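Local atomic coordinates of NADP-dependent glyceraldehyde-3-phosphate dehydrogenase (Bacillus halodurans, PDB entry 3PRL), a protein that probably oxidises glyceraldehyde 3-phosphate with NADP+ without phosphorylating it, as a member of the aldehyde dehydrogenase family. Residues R118-E123 / I173-V178; K144-E149 / E476-L481; I267-A272 / F300-V305. All coordinates share one frame; numbering follows the deposited sequence.

Contact 1. Residues R118-E123 / I173-V178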
loop_
_atom_site.group_PDB
_atom_site.type_symbol
_atom_site.label_atom_id
_atom_site.label_comp_id
_atom_site.label_asym_id
_atom_site.label_seq_id
_atom_site.Cartn_x
_atom_site.Cartn_y
_atom_site.Cartn_z
ATOM N N ARG D 118 7.613 9.614 18.721
ATOM C CA ARG D 118 6.737 10.501 17.937
ATOM C C ARG D 118 6.423 9.909 16.568
ATOM O O ARG D 118 5.279 9.914 16.136
ATOM C CB ARG D 118 7.331 11.902 17.817
ATOM C CG ARG D 118 7.394 12.625 19.145
ATOM C CD ARG D 118 7.395 14.106 18.948
ATOM N NE ARG D 118 8.284 14.756 19.896
ATOM C CZ ARG D 118 9.571 14.985 19.666
ATOM N NH1 ARG D 118 10.126 14.615 18.509
ATOM N NH2 ARG D 118 10.303 15.590 20.595
ATOM N N HIS D 119 7.445 9.373 15.913
ATOM C CA HIS D 119 7.328 8.796 14.573
ATOM C C HIS D 119 6.486 7.527 14.543
ATOM O O HIS D 119 5.813 7.259 13.547
ATOM C CB HIS D 119 8.712 8.519 14.012
ATOM C CG HIS D 119 8.738 8.406 12.523
ATOM N ND1 HIS D 119 9.020 9.476 11.702
ATOM C CD2 HIS D 119 8.500 7.354 11.707
ATOM C CE1 HIS D 119 8.964 9.084 10.443
ATOM N NE2 HIS D 119 8.645 7.804 10.420
ATOM N N THR D 120 6.562 6.756 15.633
ATOM C CA THR D 120 5.739 5.580 15.910
ATOM C C THR D 120 4.275 5.981 16.086
ATOM O O THR D 120 3.374 5.326 15.542
ATOM C CB THR D 120 6.226 4.842 17.226
ATOM O OG1 THR D 120 7.518 4.258 17.025
ATOM C CG2 THR D 120 5.286 3.745 17.640
ATOM N N ALA D 121 4.043 6.999 16.918
ATOM C CA ALA D 121 2.693 7.577 17.074
ATOM C C ALA D 121 2.050 7.953 15.728
ATOM O O ALA D 121 0.930 7.505 15.442
ATOM C CB ALA D 121 2.717 8.768 17.995
ATOM N N ASP D 122 2.751 8.751 14.913
ATOM C CA ASP D 122 2.225 9.191 13.595
ATOM C C ASP D 122 2.012 7.980 12.662
ATOM O O ASP D 122 1.078 7.950 11.859
ATOM C CB ASP D 122 3.152 10.186 12.865
ATOM C CG ASP D 122 3.756 11.262 13.768
ATOM O OD1 ASP D 122 3.025 11.893 14.545
ATOM O OD2 ASP D 122 4.990 11.510 13.644
ATOM N N GLU D 123 2.907 6.996 12.749
ATOM C CA GLU D 123 2.783 5.802 11.908
ATOM C C GLU D 123 1.531 4.989 12.243
ATOM O O GLU D 123 0.918 4.379 11.356
ATOM C CB GLU D 123 4.036 4.941 11.982
ATOM C CG GLU D 123 4.147 3.887 10.877
ATOM C CD GLU D 123 4.387 4.478 9.489
ATOM O OE1 GLU D 123 3.695 4.069 8.546
ATOM O OE2 GLU D 123 5.270 5.343 9.333
ATOM N N ILE D 173 7.745 -0.582 23.794
ATOM C CA ILE D 173 6.571 -0.071 24.492
ATOM C C ILE D 173 5.699 0.824 23.596
ATOM O O ILE D 173 4.490 0.621 23.551
ATOM C CB ILE D 173 6.927 0.652 25.819
ATOM C CG1 ILE D 173 7.805 -0.237 26.709
ATOM C CG2 ILE D 173 5.647 1.043 26.591
ATOM C CD1 ILE D 173 8.468 0.531 27.863
ATOM N N ALA D 174 6.294 1.773 22.867
ATOM C CA ALA D 174 5.498 2.721 22.047
ATOM C C ALA D 174 4.611 2.052 21.005
ATOM O O ALA D 174 3.421 2.355 20.969
ATOM C CB ALA D 174 6.375 3.796 21.384
ATOM N N PRO D 175 5.185 1.171 20.135
ATOM C CA PRO D 175 4.287 0.594 19.121
ATOM C C PRO D 175 3.206 -0.254 19.744
ATOM O O PRO D 175 2.094 -0.320 19.216
ATOM C CB PRO D 175 5.202 -0.287 18.252
ATOM C CG PRO D 175 6.593 -0.302 18.950
ATOM C CD PRO D 175 6.619 0.913 19.842
ATOM N N ALA D 176 3.542 -0.908 20.852
ATOM C CA ALA D 176 2.596 -1.752 21.585
ATOM C C ALA D 176 1.376 -0.996 22.111
ATOM O O ALA D 176 0.232 -1.414 21.884
ATOM C CB ALA D 176 3.316 -2.516 22.718
ATOM N N LEU D 177 1.604 0.126 22.789
ATOM C CA LEU D 177 0.496 0.861 23.410
ATOM C C LEU D 177 -0.332 1.600 22.381
ATOM O O LEU D 177 -1.563 1.667 22.497
ATOM C CB LEU D 177 1.002 1.883 24.422
ATOM C CG LEU D 177 1.987 1.477 25.530
ATOM C CD1 LEU D 177 2.393 2.730 26.281
ATOM C CD2 LEU D 177 1.419 0.441 26.476
ATOM N N VAL D 178 0.336 2.175 21.385
ATOM C CA VAL D 178 -0.393 2.980 20.406
ATOM C C VAL D 178 -1.303 2.137 19.515
ATOM O O VAL D 178 -2.279 2.657 18.951
ATOM C CB VAL D 178 0.523 3.885 19.563
ATOM C CG1 VAL D 178 1.233 3.086 18.481
ATOM C CG2 VAL D 178 -0.302 5.001 18.964
#

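Contact 2. Residues K144-E149 / E476-L481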
loop_
_atom_site.group_PDB
_atom_site.type_symbol
_atom_site.label_atom_id
_atom_site.label_comp_id
_atom_site.label_asym_id
_atom_site.label_seq_id
_atom_site.Cartn_x
_atom_site.Cartn_y
_atom_site.Cartn_z
ATOM N N LYS D 144 -20.100 -10.277 -1.521
ATOM C CA LYS D 144 -19.359 -10.401 -0.277
ATOM C C LYS D 144 -18.275 -9.343 -0.251
ATOM O O LYS D 144 -17.525 -9.184 -1.212
ATOM C CB LYS D 144 -18.781 -11.816 -0.088
ATOM C CG LYS D 144 -19.871 -12.902 0.092
ATOM C CD LYS D 144 -20.496 -12.836 1.490
ATOM C CE LYS D 144 -21.484 -13.969 1.729
ATOM N NZ LYS D 144 -22.830 -13.722 1.083
ATOM N N ILE D 145 -18.221 -8.603 0.845
ATOM C CA ILE D 145 -17.184 -7.617 1.061
ATOM C C ILE D 145 -16.518 -7.887 2.414
ATOM O O ILE D 145 -17.200 -8.022 3.435
ATOM C CB ILE D 145 -17.727 -6.146 0.937
ATOM C CG1 ILE D 145 -16.578 -5.132 1.089
ATOM C CG2 ILE D 145 -18.849 -5.880 1.929
ATOM C CD1 ILE D 145 -16.860 -3.763 0.463
ATOM N N ALA D 146 -15.196 -8.019 2.397
ATOM C CA ALA D 146 -14.439 -8.187 3.626
ATOM C C ALA D 146 -13.778 -6.855 3.993
ATOM O O ALA D 146 -13.095 -6.249 3.146
ATOM C CB ALA D 146 -13.420 -9.304 3.487
ATOM N N LEU D 147 -14.069 -6.376 5.207
ATOM C CA LEU D 147 -13.396 -5.219 5.813
ATOM C C LEU D 147 -12.283 -5.748 6.699
ATOM O O LEU D 147 -12.548 -6.428 7.707
ATOM C CB LEU D 147 -14.368 -4.389 6.669
ATOM C CG LEU D 147 -15.249 -3.281 6.072
ATOM C CD1 LEU D 147 -15.582 -3.526 4.621
ATOM C CD2 LEU D 147 -16.538 -3.110 6.890
ATOM N N VAL D 148 -11.041 -5.473 6.302
ATOM C CA VAL D 148 -9.878 -5.984 7.018
ATOM C C VAL D 148 -9.275 -4.824 7.807
ATOM O O VAL D 148 -9.008 -3.753 7.262
ATOM C CB VAL D 148 -8.843 -6.693 6.066
ATOM C CG1 VAL D 148 -7.738 -7.429 6.854
ATOM C CG2 VAL D 148 -9.547 -7.708 5.131
ATOM N N GLU D 149 -9.108 -5.023 9.106
ATOM C CA GLU D 149 -8.432 -4.043 9.935
ATOM C C GLU D 149 -7.370 -4.743 10.774
ATOM O O GLU D 149 -7.219 -5.972 10.663
ATOM C CB GLU D 149 -9.443 -3.291 10.805
ATOM C CG GLU D 149 -10.180 -2.177 10.054
ATOM C CD GLU D 149 -11.380 -1.610 10.823
ATOM O OE1 GLU D 149 -12.227 -2.410 11.308
ATOM O OE2 GLU D 149 -11.477 -0.355 10.939
ATOM N N GLU D 476 -4.826 -9.376 11.938
ATOM C CA GLU D 476 -5.939 -9.019 11.097
ATOM C C GLU D 476 -7.255 -9.322 11.799
ATOM O O GLU D 476 -7.404 -10.333 12.501
ATOM C CB GLU D 476 -5.874 -9.713 9.732
ATOM C CG GLU D 476 -4.850 -9.100 8.768
ATOM C CD GLU D 476 -3.506 -9.801 8.796
ATOM O OE1 GLU D 476 -3.181 -10.464 9.804
ATOM O OE2 GLU D 476 -2.766 -9.699 7.798
ATOM N N ARG D 477 -8.180 -8.399 11.603
ATOM C CA ARG D 477 -9.531 -8.471 12.100
ATOM C C ARG D 477 -10.446 -8.326 10.893
ATOM O O ARG D 477 -10.498 -7.260 10.275
ATOM C CB ARG D 477 -9.752 -7.342 13.110
ATOM C CG ARG D 477 -11.200 -7.206 13.557
ATOM C CD ARG D 477 -11.394 -6.779 15.018
ATOM N NE ARG D 477 -12.631 -7.431 15.398
ATOM C CZ ARG D 477 -12.763 -8.399 16.297
ATOM N NH1 ARG D 477 -11.749 -8.797 17.053
ATOM N NH2 ARG D 477 -13.957 -8.939 16.465
ATOM N N VAL D 478 -11.146 -9.395 10.531
ATOM C CA VAL D 478 -11.958 -9.394 9.301
ATOM C C VAL D 478 -13.462 -9.420 9.635
ATOM O O VAL D 478 -13.898 -10.234 10.449
ATOM C CB VAL D 478 -11.604 -10.610 8.377
ATOM C CG1 VAL D 478 -12.387 -10.564 7.052
ATOM C CG2 VAL D 478 -10.094 -10.693 8.117
ATOM N N THR D 479 -14.220 -8.514 9.016
ATOM C CA THR D 479 -15.668 -8.504 9.086
ATOM C C THR D 479 -16.174 -8.635 7.664
ATOM O O THR D 479 -15.805 -7.837 6.781
ATOM C CB THR D 479 -16.220 -7.194 9.673
ATOM O OG1 THR D 479 -15.539 -6.884 10.884
ATOM C CG2 THR D 479 -17.700 -7.323 9.963
ATOM N N VAL D 480 -16.976 -9.657 7.423
ATOM C CA VAL D 480 -17.524 -9.872 6.102
ATOM C C VAL D 480 -18.987 -9.450 6.101
ATOM O O VAL D 480 -19.793 -9.961 6.897
ATOM C CB VAL D 480 -17.424 -11.339 5.684
ATOM C CG1 VAL D 480 -18.021 -11.518 4.300
ATOM C CG2 VAL D 480 -15.978 -11.880 5.780
ATOM N N LEU D 481 -19.330 -8.507 5.232
ATOM C CA LEU D 481 -20.731 -8.094 5.042
ATOM C C LEU D 481 -21.311 -8.679 3.751
ATOM O O LEU D 481 -20.554 -9.007 2.819
ATOM C CB LEU D 481 -20.860 -6.558 5.028
ATOM C CG LEU D 481 -20.347 -5.709 6.205
ATOM C CD1 LEU D 481 -20.458 -4.199 5.902
ATOM C CD2 LEU D 481 -21.085 -5.990 7.491
HETATM O O HOH W 1 -12.882 -5.619 10.246
#

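Contact 3. Residues I267-A272 / F300-V305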
loop_
_atom_site.group_PDB
_atom_site.type_symbol
_atom_site.label_atom_id
_atom_site.label_comp_id
_atom_site.label_asym_id
_atom_site.label_seq_id
_atom_site.Cartn_x
_atom_site.Cartn_y
_atom_site.Cartn_z
ATOM N N ILE D 267 33.456 -5.909 4.491
ATOM C CA ILE D 267 34.147 -6.427 3.316
ATOM C C ILE D 267 34.764 -5.255 2.567
ATOM O O ILE D 267 34.058 -4.306 2.212
ATOM C CB ILE D 267 33.191 -7.242 2.422
ATOM C CG1 ILE D 267 32.543 -8.360 3.265
ATOM C CG2 ILE D 267 33.928 -7.777 1.202
ATOM C CD1 ILE D 267 31.606 -9.298 2.517
ATOM N N VAL D 268 36.083 -5.321 2.366
ATOM C CA VAL D 268 36.842 -4.269 1.693
ATOM C C VAL D 268 37.540 -4.834 0.441
ATOM O O VAL D 268 38.489 -5.612 0.544
ATOM C CB VAL D 268 37.860 -3.607 2.657
ATOM C CG1 VAL D 268 38.244 -2.228 2.164
ATOM C CG2 VAL D 268 37.288 -3.504 4.079
ATOM N N LEU D 269 37.024 -4.474 -0.735
ATOM C CA LEU D 269 37.608 -4.898 -2.012
ATOM C C LEU D 269 38.688 -3.924 -2.501
ATOM O O LEU D 269 38.852 -2.849 -1.936
ATOM C CB LEU D 269 36.520 -5.091 -3.082
ATOM C CG LEU D 269 35.469 -6.182 -2.839
ATOM C CD1 LEU D 269 34.465 -6.264 -3.998
ATOM C CD2 LEU D 269 36.124 -7.538 -2.574
ATOM N N ASP D 270 39.416 -4.322 -3.546
ATOM C CA ASP D 270 40.562 -3.560 -4.087
ATOM C C ASP D 270 40.258 -2.097 -4.464
ATOM O O ASP D 270 41.061 -1.195 -4.183
ATOM C CB ASP D 270 41.187 -4.340 -5.264
ATOM C CG ASP D 270 41.946 -3.456 -6.260
ATOM O OD1 ASP D 270 42.426 -2.357 -5.901
ATOM O OD2 ASP D 270 42.080 -3.891 -7.427
ATOM N N ASP D 271 39.111 -1.874 -5.097
ATOM C CA ASP D 271 38.727 -0.553 -5.570
ATOM C C ASP D 271 37.920 0.235 -4.526
ATOM O O ASP D 271 36.851 0.762 -4.827
ATOM C CB ASP D 271 37.946 -0.679 -6.890
ATOM C CG ASP D 271 36.704 -1.555 -6.758
ATOM O OD1 ASP D 271 36.663 -2.397 -5.839
ATOM O OD2 ASP D 271 35.773 -1.403 -7.579
ATOM N N ALA D 272 38.438 0.325 -3.304
ATOM C CA ALA D 272 37.713 0.986 -2.225
ATOM C C ALA D 272 38.415 2.252 -1.765
ATOM O O ALA D 272 39.647 2.321 -1.743
ATOM C CB ALA D 272 37.519 0.041 -1.056
ATOM N N PHE D 300 36.955 -8.604 6.600
ATOM C CA PHE D 300 37.544 -9.348 5.490
ATOM C C PHE D 300 38.074 -8.320 4.492
ATOM O O PHE D 300 37.291 -7.618 3.851
ATOM C CB PHE D 300 36.507 -10.241 4.801
ATOM C CG PHE D 300 35.838 -11.234 5.712
ATOM C CD1 PHE D 300 36.515 -12.364 6.154
ATOM C CD2 PHE D 300 34.520 -11.049 6.106
ATOM C CE1 PHE D 300 35.892 -13.287 6.983
ATOM C CE2 PHE D 300 33.889 -11.966 6.940
ATOM C CZ PHE D 300 34.568 -13.084 7.376
ATOM N N VAL D 301 39.395 -8.224 4.362
ATOM C CA VAL D 301 40.009 -7.235 3.468
ATOM C C VAL D 301 40.869 -7.897 2.394
ATOM O O VAL D 301 41.696 -8.756 2.697
ATOM C CB VAL D 301 40.841 -6.160 4.253
ATOM C CG1 VAL D 301 41.967 -6.791 5.045
ATOM C CG2 VAL D 301 41.367 -5.089 3.315
ATOM N N GLN D 302 40.674 -7.494 1.140
ATOM C CA GLN D 302 41.433 -8.070 0.034
ATOM C C GLN D 302 42.929 -7.839 0.231
ATOM O O GLN D 302 43.332 -6.794 0.739
ATOM C CB GLN D 302 40.975 -7.495 -1.307
ATOM C CG GLN D 302 41.158 -8.465 -2.451
ATOM C CD GLN D 302 40.876 -7.852 -3.794
ATOM O OE1 GLN D 302 39.747 -7.895 -4.279
ATOM N NE2 GLN D 302 41.900 -7.282 -4.413
ATOM N N ASP D 303 43.739 -8.823 -0.152
ATOM C CA ASP D 303 45.193 -8.753 0.048
ATOM C C ASP D 303 45.887 -7.544 -0.600
ATOM O O ASP D 303 46.739 -6.911 0.031
ATOM C CB ASP D 303 45.890 -10.073 -0.338
ATOM C CG ASP D 303 45.383 -10.657 -1.652
ATOM O OD1 ASP D 303 45.745 -10.149 -2.740
ATOM O OD2 ASP D 303 44.637 -11.657 -1.589
ATOM N N SER D 304 45.508 -7.211 -1.837
ATOM C CA SER D 304 46.148 -6.124 -2.596
ATOM C C SER D 304 46.042 -4.733 -1.948
ATOM O O SER D 304 46.748 -3.799 -2.343
ATOM C CB SER D 304 45.599 -6.079 -4.028
ATOM O OG SER D 304 44.192 -5.873 -4.044
ATOM N N VAL D 305 45.166 -4.610 -0.952
ATOM C CA VAL D 305 44.879 -3.329 -0.297
ATOM C C VAL D 305 44.962 -3.411 1.229
ATOM O O VAL D 305 44.773 -2.405 1.915
ATOM C CB VAL D 305 43.487 -2.755 -0.717
ATOM C CG1 VAL D 305 43.547 -2.136 -2.108
ATOM C CG2 VAL D 305 42.403 -3.838 -0.656
#

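Contact 1. Residues R118-E123 / I173-V178
Thr120 meets the kinked turn Ala174-Pro175 where two helices of the aldehyde dehydrogenase fold, 103-124 and 167-178, lie side by side and run in roughly the same direction. The short axes pass 9.2 Å apart at a crossing angle of -28°, a spacing consistent with the small residues Ala121 and Ala174 beside Thr120. CG2 of Thr120 does the touching: it fits among Ala174, Pro175 and Val178, turned to the other helix because it stands anti to the backbone N (chi1 of the residue, taken to OG1, is -68°). The methyl sits over the flat face of the Pro175 ring, Thr120 CG2 lying 3.6 Å from Pro175 N and 3.8 Å from Pro175 CD. Ala174 CB approaches the same methyl. OG1, turned elsewhere, is hydrogen-bonded to Ile116 O one turn back in its own helix, which leaves the apolar branch to make the contact. Pro175 has no N-H to give to the preceding turn, and the kink sits just where the threonine methyl presses in. One turn on, Val74 and Leu77 of helix 70-86 pack on Val178. Val178 CG1 comes within 4.2 Å of Thr120 CG2, and Val178 CG2 lies 4.4 Å from Ala121 CA.

Contact 2. Residues K144-E149 / E476-L481
Ile145 and Leu481 stand side by side and point the same way at one end of an antiparallel beta ladder, with Ile145 CG2 against the base of the leucine at Leu481 CB, 3.8 Å away. The two strands, 144-159 and 474-482, belong to the oligomerisation domain of the aldehyde dehydrogenase fold, whose strands pair with another subunit. On the face carrying Ile145, Leu147 and Leu481, the leucine tips meet across the ladder: Leu147 CD2 lies 4.2 Å from Leu481 CD1, so Leu481 bridges two residues of the partner strand. Leu147 of the fourth subunit packs on Leu147 here.

The other face is stepped. Ala146 is the hollow, its CB taking Val478 CG1 at 3.9 Å and Val480 CG2 a little farther off. Val148 is a bump: its CG1, anti to the backbone N (chi1 -171°), reaches diagonally over the aliphatic part of Glu476 and touches Glu476 CG at 3.8 Å. Back at the Ile145-Leu481 end, the bent chain of Lys144 lays CD beside Val480 CG1 before NZ goes on to Asn482.

Six backbone bonds pair Ile145, Leu147 and Glu149 with Leu481, Thr479 and Arg477, two for each pair. The bond from Leu147 N to Thr479 O is 2.8 Å long and close to straight. A water donates to Leu147 O at 2.7 Å and is also hydrogen-bonded to Thr479 OG1, tying that hydroxyl to the opposite strand. With apolar packing on its two faces, strand 474-482 is bonded along both edges, antiparallel within its chain and, through Val478, Thr479 and Val480, parallel to the third subunit, so the sheet runs on across the interface.

Contact 3. Residues I267-A272 / F300-V305
Val268 is joined to the neighbouring strand through both its backbone polar groups. Val268 N donates to Phe300 O (3.0 Å), and Val268 O accepts from Gln302 N (2.9 Å) in a bond of 172°, almost straight. Phe300 O also receives a CA-H contact from Ile267. Val268 CB rests on Val301 CG2, and Ile267 CG1 approaches the Phe300 ring obliquely. These are the paired parallel strands of a beta-alpha-beta crossover, 264-268 and 296-302, with helix 274-286 in between. Beyond the last bridge the chains are held less regularly. Gln302, with CG anti to the backbone N (chi1 -151°) and the chain extended, lays its amide beside Asp270, Gln302 NE2 coming to 3.1 Å from Asp270 CB. That NE2 gives a weak hydrogen bond to Ser304 OG, 2.7 Å away but bent to 129°. With an alanine here, Ser304 OG would probably lose this weak donor and the CB of Asp270 its cover. Asp270 N, buried by the contact, has no hydrogen-bond partner in the model; Gln302 OE1 is its neighbour at 3.7 Å. The side chains of Asp270 and Val305 cross at about a right angle, and Val305 CG1 sits 3.4 Å from Asp270 O.

Contacts 1 and 2 lie on the same side of the chain's centre, with centres 24 Å and nearest atoms about 12 Å apart, and they interlock along the chain: strand 144-159 leads directly to helix 167-178, while 476-481 returns from near the C-terminus. Contact 3 forms on the far side from contact 1, their centres 42 Å apart, and its centre is 54 Å from that of contact 2. Contact 1 alone comes near the catalytic region: the side chain of Pro175 is about 9 Å from that of Glu259, the predicted active-site residue, and about 12 Å from that of Ser160, an NADP+-binding residue (no cofactor is bound to this chain here). Contacts 1 and 2 have residues at subunit interfaces; no other chain touches contact 3.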